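Local coordinates for protein dockerin type 1 (PDB 4DH2) that serves as the calcium-binding type I dockerin module of a probable cellulosomal glycoside hydrolase, docking it onto a cohesin, at residues Ala5-Val10 with Trp42-Val46. Sequence-based numbering, arbitrary orientation.
Sequences AVIGDV and WVGDV. With CA (calcium ion), chain I; CA (calcium ion), chain H.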
ATOM      1  N   ALA B   5      -4.494  26.005   0.657  1.00 65.93           N
ATOM      2  CA  ALA B   5      -4.674  24.682   1.246  1.00 58.81           C
ATOM      3  C   ALA B   5      -4.176  23.596   0.307  1.00 44.58           C
ATOM      4  O   ALA B   5      -3.860  23.854  -0.872  1.00 46.00           O
ATOM      5  CB  ALA B   5      -6.116  24.452   1.590  1.00 58.37           C
ATOM      6  N   VAL B   6      -4.107  22.367   0.812  1.00 34.42           N
ATOM      7  CA  VAL B   6      -3.372  21.344   0.083  1.00 27.02           C
ATOM      8  C   VAL B   6      -4.259  20.604  -0.909  1.00 27.77           C
ATOM      9  O   VAL B   6      -5.321  20.111  -0.544  1.00 24.99           O
ATOM     10  CB  VAL B   6      -2.702  20.321   1.034  1.00 33.96           C
ATOM     11  CG1 VAL B   6      -2.006  19.244   0.221  1.00 29.45           C
ATOM     12  CG2 VAL B   6      -1.709  21.027   1.988  1.00 39.39           C
ATOM     13  N   ILE B   7      -3.800  20.530  -2.159  1.00 26.67           N
ATOM     14  CA  ILE B   7      -4.545  19.862  -3.228  1.00 23.97           C
ATOM     15  C   ILE B   7      -4.603  18.362  -2.969  1.00 29.50           C
ATOM     16  O   ILE B   7      -3.579  17.707  -2.727  1.00 20.90           O
ATOM     17  CB  ILE B   7      -3.910  20.166  -4.590  1.00 23.74           C
ATOM     18  CG1 ILE B   7      -3.998  21.672  -4.859  1.00 30.75           C
ATOM     19  CG2 ILE B   7      -4.612  19.395  -5.708  1.00 25.73           C
ATOM     20  CD1 ILE B   7      -3.252  22.129  -6.118  1.00 39.32           C
ATOM     21  N   GLY B   8      -5.815  17.822  -2.964  1.00 22.90           N
ATOM     22  CA  GLY B   8      -5.984  16.414  -2.658  1.00 19.11           C
ATOM     23  C   GLY B   8      -6.308  16.215  -1.197  1.00 17.95           C
ATOM     24  O   GLY B   8      -6.739  15.140  -0.809  1.00 19.71           O
ATOM     25  N   ASP B   9      -6.121  17.264  -0.372  1.00 20.98           N
ATOM     26  CA  ASP B   9      -6.304  17.117   1.066  1.00 19.88           C
ATOM     27  C   ASP B   9      -7.726  17.512   1.444  1.00 25.55           C
ATOM     28  O   ASP B   9      -8.002  18.630   1.912  1.00 24.28           O
ATOM     29  CB  ASP B   9      -5.273  17.967   1.837  1.00 23.48           C
ATOM     30  CG  ASP B   9      -5.471  17.901   3.326  1.00 28.79           C
ATOM     31  OD1 ASP B   9      -6.129  16.967   3.809  1.00 22.48           O
ATOM     32  OD2 ASP B   9      -4.986  18.818   4.043  1.00 31.18           O
ATOM     33  N   VAL B  10      -8.648  16.593   1.196  1.00 22.76           N
ATOM     34  CA  VAL B  10     -10.051  16.917   1.286  1.00 19.51           C
ATOM     35  C   VAL B  10     -10.609  16.930   2.707  1.00 22.42           C
ATOM     36  O   VAL B  10     -11.721  17.379   2.893  1.00 24.21           O
ATOM     37  CB  VAL B  10     -10.917  15.996   0.379  1.00 19.77           C
ATOM     38  CG1 VAL B  10     -10.437  16.092  -1.074  1.00 24.18           C
ATOM     39  CG2 VAL B  10     -10.918  14.571   0.877  1.00 21.61           C
ATOM     40  N   TRP B  42     -11.174  23.451  -4.904  1.00 33.30           N
ATOM     41  CA  TRP B  42      -9.737  23.645  -4.779  1.00 33.82           C
ATOM     42  C   TRP B  42      -9.056  22.342  -4.327  1.00 26.55           C
ATOM     43  O   TRP B  42      -8.090  21.881  -4.945  1.00 28.89           O
ATOM     44  CB  TRP B  42      -9.393  24.780  -3.818  1.00 33.72           C
ATOM     45  CG  TRP B  42      -7.931  24.866  -3.689  1.00 35.77           C
ATOM     46  CD1 TRP B  42      -7.186  24.481  -2.625  1.00 38.06           C
ATOM     47  CD2 TRP B  42      -7.008  25.306  -4.698  1.00 34.36           C
ATOM     48  NE1 TRP B  42      -5.852  24.670  -2.892  1.00 36.17           N
ATOM     49  CE2 TRP B  42      -5.715  25.176  -4.158  1.00 37.67           C
ATOM     50  CE3 TRP B  42      -7.153  25.806  -5.998  1.00 31.77           C
ATOM     51  CZ2 TRP B  42      -4.568  25.526  -4.870  1.00 38.12           C
ATOM     52  CZ3 TRP B  42      -6.012  26.157  -6.707  1.00 43.52           C
ATOM     53  CH2 TRP B  42      -4.735  26.015  -6.138  1.00 42.51           C
ATOM     54  N   VAL B  43      -9.615  21.708  -3.306  1.00 27.23           N
ATOM     55  CA  VAL B  43      -9.001  20.492  -2.776  1.00 24.66           C
ATOM     56  C   VAL B  43      -9.316  19.246  -3.591  1.00 21.49           C
ATOM     57  O   VAL B  43      -8.501  18.313  -3.629  1.00 22.79           O
ATOM     58  CB  VAL B  43      -9.401  20.238  -1.305  1.00 27.46           C
ATOM     59  CG1 VAL B  43      -8.969  21.414  -0.436  1.00 35.45           C
ATOM     60  CG2 VAL B  43     -10.917  19.992  -1.179  1.00 37.22           C
ATOM     61  N   GLY B  44     -10.494  19.189  -4.206  1.00 21.52           N
ATOM     62  CA  GLY B  44     -10.934  17.953  -4.846  1.00 16.34           C
ATOM     63  C   GLY B  44     -10.675  17.842  -6.319  1.00 19.36           C
ATOM     64  O   GLY B  44     -10.640  16.725  -6.837  1.00 19.99           O
ATOM     65  N   ASP B  45     -10.558  18.974  -7.024  1.00 18.84           N
ATOM     66  CA  ASP B  45     -10.282  18.940  -8.459  1.00 24.57           C
ATOM     67  C   ASP B  45      -8.769  18.953  -8.626  1.00 26.80           C
ATOM     68  O   ASP B  45      -8.160  20.026  -8.734  1.00 23.86           O
ATOM     69  CB  ASP B  45     -10.868  20.158  -9.167  1.00 25.50           C
ATOM     70  CG  ASP B  45     -10.414  20.275 -10.607  1.00 27.91           C
ATOM     71  OD1 ASP B  45     -10.111  19.245 -11.218  1.00 23.63           O
ATOM     72  OD2 ASP B  45     -10.344  21.414 -11.141  1.00 27.51           O
ATOM     73  N   VAL B  46      -8.164  17.772  -8.628  1.00 23.99           N
ATOM     74  CA  VAL B  46      -6.704  17.691  -8.551  1.00 21.79           C
ATOM     75  C   VAL B  46      -6.025  17.799  -9.910  1.00 25.60           C
ATOM     76  O   VAL B  46      -4.826  18.066  -9.973  1.00 22.80           O
ATOM     77  CB  VAL B  46      -6.228  16.410  -7.862  1.00 17.35           C
ATOM     78  CG1 VAL B  46      -6.790  16.305  -6.474  1.00 18.21           C
ATOM     79  CG2 VAL B  46      -6.601  15.186  -8.674  1.00 18.76           C
TER
HETATM   80 CA    CA I 102     -11.015  17.159 -11.884  1.00 21.18          CA
HETATM   81 CA    CA H 101      -5.976  14.635   4.313  1.00 20.15          CA
HETATM   82  O   HOH W   1      -6.068  12.615   5.640  1.00 22.37           O
HETATM   83  O   HOH W   2     -11.832  15.610 -13.371  1.00 23.65           O
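Ala5 meets Trp42 through its carbonyl: O accepts a nearly straight hydrogen bond from the indole NE1 (3.0 Å, 169°); the O lies in the plane of the indole, whereas NE1 stands well out of the plane of the carbonyl. Val6 opens a type II turn ending at Asp9, and its O borders Val43 CG1. Ile7 works in two directions. CG1 lies over one face of the Trp42 ring, offset toward the rim, and carries CD1 to within 3.9 Å of Trp42 CZ2; with CG1 beside the backbone N (chi1 -63°), CG2 falls anti to that N and reaches Val46 CG1 instead. Phe71 also packs against both Ile7 and Val46. Gly8 N gives a hydrogen bond to Val43 O at 2.8 Å, tying the turn to the end of helix 40-44. Asp9 gives its carboxylate to one calcium, OD1 at 2.4 Å, while OD2 takes the N-H of Gly14; its backbone O faces Val43 CG1. Val10 CG1 then meets Val43 CG2 at 3.9 Å. Asp45 OD1 likewise binds the second calcium. Thus the entries to two calcium loops, GDV in each, pack together near the centre of the module, as in the paired F-hand (EF-hand-like) repeats of type I dockerins.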